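Soluble secreted antigen MPT53 (Mycobacterium tuberculosis, PDB 1LU4) probably acts as a secreted thioredoxin-fold disulfide oxidoreductase that oxidises reduced, unfolded secreted proteins to form their disulfide bonds. Local coordinates at residues A15-D18 with G19-Q23; D125-S128 with G129-A133. One frame throughout, in Å; residues are numbered along the deposited sequence.

Contact 1. Residues A15-D18 with G19-Q23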
ATOM      1  N   ALA A  15       8.602  13.763  -1.730  1.00 16.98           N
ATOM      2  CA  ALA A  15       9.816  13.342  -1.033  1.00 16.39           C
ATOM      3  C   ALA A  15      10.357  12.060  -1.650  1.00 17.19           C
ATOM      4  O   ALA A  15       9.592  11.215  -2.155  1.00 16.06           O
ATOM      5  CB  ALA A  15       9.502  13.143   0.435  1.00 21.41           C
ATOM      6  N   PRO A  16      11.662  11.851  -1.628  1.00 17.48           N
ATOM      7  CA  PRO A  16      12.155  10.531  -2.030  1.00 16.05           C
ATOM      8  C   PRO A  16      11.811   9.474  -1.016  1.00 16.38           C
ATOM      9  O   PRO A  16      11.651   9.749   0.174  1.00 17.52           O
ATOM     10  CD  PRO A  16      12.780  12.774  -1.267  1.00 26.98           C
ATOM     11  N   PHE A  17      11.686   8.242  -1.516  1.00 14.21           N
ATOM     12  CA  PHE A  17      11.461   7.107  -0.615  1.00 12.96           C
ATOM     13  C   PHE A  17      12.258   5.935  -1.153  1.00 13.93           C
ATOM     14  O   PHE A  17      12.245   5.675  -2.371  1.00 15.85           O
ATOM     15  CB  PHE A  17       9.977   6.780  -0.534  1.00 12.79           C
ATOM     16  CG  PHE A  17       9.715   5.553   0.349  1.00 12.33           C
ATOM     17  CD1 PHE A  17       9.708   5.739   1.732  1.00 13.44           C
ATOM     18  CD2 PHE A  17       9.510   4.316  -0.185  1.00 13.38           C
ATOM     19  CE1 PHE A  17       9.475   4.634   2.550  1.00 15.30           C
ATOM     20  CE2 PHE A  17       9.276   3.199   0.639  1.00 14.92           C
ATOM     21  CZ  PHE A  17       9.275   3.366   2.009  1.00 15.75           C
ATOM     22  N   ASP A  18      12.915   5.192  -0.290  1.00 14.89           N
ATOM     23  CA  ASP A  18      13.714   4.027  -0.679  1.00 16.12           C
ATOM     24  C   ASP A  18      13.071   2.782  -0.116  1.00 13.98           C
ATOM     25  O   ASP A  18      13.016   2.630   1.110  1.00 15.04           O
ATOM     26  CB  ASP A  18      15.125   4.179  -0.129  1.00 17.47           C
ATOM     27  CG  ASP A  18      16.066   3.055  -0.471  1.00 21.47           C
ATOM     28  OD1 ASP A  18      15.633   2.114  -1.178  1.00 23.48           O
ATOM     29  OD2 ASP A  18      17.229   3.137  -0.027  1.00 28.70           O
ATOM     30  N   GLY A  19      12.559   1.934  -0.983  1.00 13.92           N
ATOM     31  CA  GLY A  19      11.947   0.685  -0.619  1.00 14.77           C
ATOM     32  C   GLY A  19      12.835  -0.227   0.183  1.00 15.33           C
ATOM     33  O   GLY A  19      12.360  -1.064   0.969  1.00 15.76           O
ATOM     34  N   ALA A  20      14.148  -0.066   0.026  1.00 16.65           N
ATOM     35  CA  ALA A  20      15.056  -0.951   0.754  1.00 17.99           C
ATOM     36  C   ALA A  20      14.874  -0.701   2.253  1.00 16.94           C
ATOM     37  O   ALA A  20      15.208  -1.600   3.025  1.00 17.69           O
ATOM     38  CB  ALA A  20      16.482  -0.708   0.307  1.00 26.32           C
ATOM     39  N   SER A  21      14.380   0.480   2.627  1.00 16.09           N
ATOM     40  CA  SER A  21      14.160   0.743   4.062  1.00 16.25           C
ATOM     41  C   SER A  21      13.126  -0.178   4.666  1.00 15.13           C
ATOM     42  O   SER A  21      13.092  -0.249   5.888  1.00 16.02           O
ATOM     43  CB  SER A  21      13.746   2.218   4.250  1.00 17.52           C
ATOM     44  OG  SER A  21      12.437   2.462   3.749  1.00 15.37           O
ATOM     45  N   LEU A  22      12.332  -0.875   3.843  1.00 14.09           N
ATOM     46  CA  LEU A  22      11.317  -1.765   4.346  1.00 14.27           C
ATOM     47  C   LEU A  22      11.901  -3.111   4.674  1.00 13.79           C
ATOM     48  O   LEU A  22      11.250  -3.931   5.346  1.00 14.73           O
ATOM     49  CB  LEU A  22      10.188  -1.921   3.304  1.00 14.36           C
ATOM     50  CG  LEU A  22       9.406  -0.609   3.044  1.00 12.64           C
ATOM     51  CD1 LEU A  22       8.502  -0.821   1.852  1.00 14.96           C
ATOM     52  CD2 LEU A  22       8.632  -0.152   4.266  1.00 12.63           C
ATOM     53  N   GLN A  23      13.098  -3.411   4.175  1.00 14.55           N
ATOM     54  CA  GLN A  23      13.629  -4.759   4.444  1.00 18.88           C
ATOM     55  C   GLN A  23      13.846  -4.971   5.933  1.00 16.74           C
ATOM     56  O   GLN A  23      14.318  -4.116   6.728  1.00 20.50           O
ATOM     57  CB  GLN A  23      14.899  -4.934   3.590  1.00 19.52           C
ATOM     58  CG  GLN A  23      14.582  -4.946   2.105  1.00 23.46           C
ATOM     59  CD  GLN A  23      15.785  -5.053   1.193  1.00 34.61           C
ATOM     60  OE1 GLN A  23      15.724  -5.720   0.139  1.00 39.66           O
ATOM     61  NE2 GLN A  23      16.889  -4.407   1.579  1.00 35.90           N
TER
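Asp18 and Ser21 grip each other where strand 16-18 passes into the 3-10 turn of residues 19-22. The main-chain O of Asp18 accepts two bonds from the same serine: Ser21 N lies 3.0 Å from Asp18 O and closes the first 3-10 turn, while Ser21 OG comes to 2.7 Å from Asp18 O. The hydroxyl donates nearly head-on to the carbonyl, whereas the amide reaches the oxygen from above the carbonyl plane. Ser21 can make both bonds because its OG sits between its own backbone N and carbonyl carbon (chi1 70°), folded back over the turn.

A third bond joins the Asp18 side chain to the same turn. The bond from Ala20 N to Asp18 OD1, 2.9 Å, closes an Asx turn, the N-H directed at the oxygen from well above the carboxylate plane. The methyl of Ala20 rests against the same oxygen, with CB 3.3 Å from Asp18 OD1. Backbone and side chain of one aspartate thus fasten successive residues of the turn.

The Phe17 ring packs beside these bonds. Its CZ approaches Ser21 OG obliquely at 3.7 Å, and Leu22 meets the ring at its edge, with Leu22 CG 4.1 Å from Phe17 CZ; the two side chains cross at about a right angle.

Phe17 also pairs by its backbone with Ala9 in the small antiparallel sheet of strands 8-10 and 16-18. Its ring and Leu22 both pack against Val59 of strand 57-62 in the central sheet, and the Phe17 ring also touches Thr82 and Leu84 of strand 82-85.

Contact 2. Residues D125-S128 with G129-A133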
ATOM      1  N   ASP A 125     -11.891  -6.150   9.772  1.00 15.39           N
ATOM      2  CA  ASP A 125     -11.570  -7.289  10.617  1.00 17.00           C
ATOM      3  C   ASP A 125     -10.563  -8.199   9.930  1.00 15.06           C
ATOM      4  O   ASP A 125      -9.625  -8.687  10.549  1.00 16.72           O
ATOM      5  CB  ASP A 125     -12.839  -8.077  10.953  1.00 23.75           C
ATOM      6  CG  ASP A 125     -13.611  -7.489  12.117  1.00 32.10           C
ATOM      7  OD1 ASP A 125     -13.379  -6.362  12.598  1.00 31.29           O
ATOM      8  OD2 ASP A 125     -14.533  -8.203  12.589  1.00 43.51           O
ATOM      9  N   GLU A 126     -10.791  -8.417   8.610  1.00 15.42           N
ATOM     10  CA  GLU A 126      -9.833  -9.291   7.945  1.00 15.08           C
ATOM     11  C   GLU A 126      -8.436  -8.665   7.894  1.00 13.34           C
ATOM     12  O   GLU A 126      -7.436  -9.297   8.140  1.00 15.61           O
ATOM     13  CB  GLU A 126     -10.278  -9.679   6.536  1.00 16.19           C
ATOM     14  CG  GLU A 126      -9.246 -10.534   5.809  1.00 16.75           C
ATOM     15  CD  GLU A 126      -9.697 -10.997   4.421  1.00 20.12           C
ATOM     16  OE1 GLU A 126     -10.907 -11.171   4.166  1.00 21.56           O
ATOM     17  OE2 GLU A 126      -8.779 -11.149   3.577  1.00 19.31           O
ATOM     18  N   LEU A 127      -8.386  -7.369   7.539  1.00 12.72           N
ATOM     19  CA  LEU A 127      -7.107  -6.655   7.464  1.00 12.46           C
ATOM     20  C   LEU A 127      -6.389  -6.624   8.809  1.00 11.80           C
ATOM     21  O   LEU A 127      -5.179  -6.890   8.853  1.00 12.72           O
ATOM     22  CB  LEU A 127      -7.380  -5.229   6.960  1.00 11.62           C
ATOM     23  CG  LEU A 127      -6.130  -4.338   6.858  1.00 10.42           C
ATOM     24  CD1 LEU A 127      -5.094  -4.903   5.921  1.00 11.61           C
ATOM     25  CD2 LEU A 127      -6.537  -2.924   6.433  1.00 13.25           C
ATOM     26  N   SER A 128      -7.118  -6.344   9.868  1.00 13.18           N
ATOM     27  CA  SER A 128      -6.519  -6.326  11.201  1.00 14.25           C
ATOM     28  C   SER A 128      -5.885  -7.672  11.526  1.00 16.60           C
ATOM     29  O   SER A 128      -4.771  -7.745  12.063  1.00 17.02           O
ATOM     30  CB  SER A 128      -7.631  -5.910  12.189  1.00 18.36           C
ATOM     31  OG  SER A 128      -7.117  -5.960  13.474  1.00 25.48           O
ATOM     32  N   GLY A 129      -6.589  -8.788  11.204  1.00 16.61           N
ATOM     33  CA  GLY A 129      -6.022 -10.094  11.502  1.00 18.26           C
ATOM     34  C   GLY A 129      -4.791 -10.380  10.630  1.00 18.40           C
ATOM     35  O   GLY A 129      -3.830 -10.937  11.171  1.00 18.27           O
ATOM     36  N   ARG A 130      -4.819 -10.000   9.361  1.00 15.36           N
ATOM     37  CA  ARG A 130      -3.601 -10.266   8.543  1.00 15.31           C
ATOM     38  C   ARG A 130      -2.410  -9.469   9.072  1.00 14.64           C
ATOM     39  O   ARG A 130      -1.261  -9.933   9.103  1.00 18.09           O
ATOM     40  CB  ARG A 130      -3.874  -9.962   7.069  1.00 15.24           C
ATOM     41  CG  ARG A 130      -4.939 -10.919   6.465  1.00 16.56           C
ATOM     42  CD  ARG A 130      -5.209 -10.485   5.033  1.00 16.24           C
ATOM     43  NE  ARG A 130      -6.088 -11.363   4.305  1.00 17.07           N
ATOM     44  CZ  ARG A 130      -5.762 -12.534   3.750  1.00 19.18           C
ATOM     45  NH1 ARG A 130      -4.555 -13.059   3.782  1.00 23.65           N
ATOM     46  NH2 ARG A 130      -6.742 -13.187   3.109  1.00 25.71           N
ATOM     47  N   VAL A 131      -2.695  -8.236   9.511  1.00 14.01           N
ATOM     48  CA  VAL A 131      -1.580  -7.401  10.033  1.00 13.94           C
ATOM     49  C   VAL A 131      -1.065  -7.948  11.366  1.00 15.35           C
ATOM     50  O   VAL A 131       0.169  -8.021  11.557  1.00 16.84           O
ATOM     51  CB  VAL A 131      -2.084  -5.954  10.129  1.00 14.38           C
ATOM     52  CG1 VAL A 131      -1.112  -5.098  10.929  1.00 14.40           C
ATOM     53  CG2 VAL A 131      -2.276  -5.398   8.715  1.00 12.59           C
ATOM     54  N   ALA A 132      -1.973  -8.374  12.256  1.00 17.73           N
ATOM     55  CA  ALA A 132      -1.517  -8.991  13.506  1.00 19.73           C
ATOM     56  C   ALA A 132      -0.651 -10.201  13.228  1.00 18.66           C
ATOM     57  O   ALA A 132       0.277 -10.505  14.016  1.00 22.16           O
ATOM     58  CB  ALA A 132      -2.751  -9.391  14.298  1.00 24.79           C
ATOM     59  N   ALA A 133      -0.940 -10.969  12.174  1.00 20.38           N
ATOM     60  CA  ALA A 133      -0.198 -12.216  11.939  1.00 22.45           C
ATOM     61  C   ALA A 133       1.255 -11.928  11.595  1.00 21.36           C
ATOM     62  O   ALA A 133       2.094 -12.792  11.750  1.00 28.55           O
ATOM     63  CB  ALA A 133      -0.785 -13.080  10.792  1.00 23.76           C
TER
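Glu126 and Arg130, one turn apart on the alpha-helix 124-133 that closes the thioredoxin-like fold, lie side by side and point the same way. The glutamate is extended from its backbone, with CG anti to N (chi1 177°), and Arg130 runs out straight from CG to NE, so the two charged ends arrive together. Arg130 presents the NE side of its guanidinium edge-on to Glu126 OE2, which lies in the guanidinium plane and takes both bonds of the salt bridge. The carboxylate is not coplanar with its partner: the two planes stand 48° apart.

The two buried side chains, Leu127 and Val131, are apolar and slant across each other, with Leu127 CD1 4.0 Å from Val131 CG2, and both also pack on Phe105 of strand 102-106 and Val49 of helix 37-52. The same Val131 methyl leans on the backbone, CG2 lying 3.3 Å from Leu127 O, the oxygen that accepts the Val131 amide.

Within the salt bridge the two bonds differ. Arg130 NE, 2.8 Å from Glu126 OE2, uses the anti lone pair of that oxygen, whereas Arg130 NH2, 2.9 Å from Glu126 OE2, meets it from above the carboxylate plane.

In the fold
Contacts 1 and 2 follow one another along the chain and do not touch: their centres are 23 Å apart and their nearest atoms about 13 Å. The central sheet connects them. Contact 1 rests on strands 57-62 and 82-85, at one end of the strand order, while contact 2 packs on strand 102-106, with strand 27-32 lying between 57-62 and 102-106. Contact 2 also reaches helix 37-52, at whose start lies the CxxC pair Cys36 and Cys39, the predicted redox-active disulfide, here present as free thiols. Its side chains meet that helix farther along, at Leu46 and Val49, so residues 125-133 back the helix that carries the probable active site.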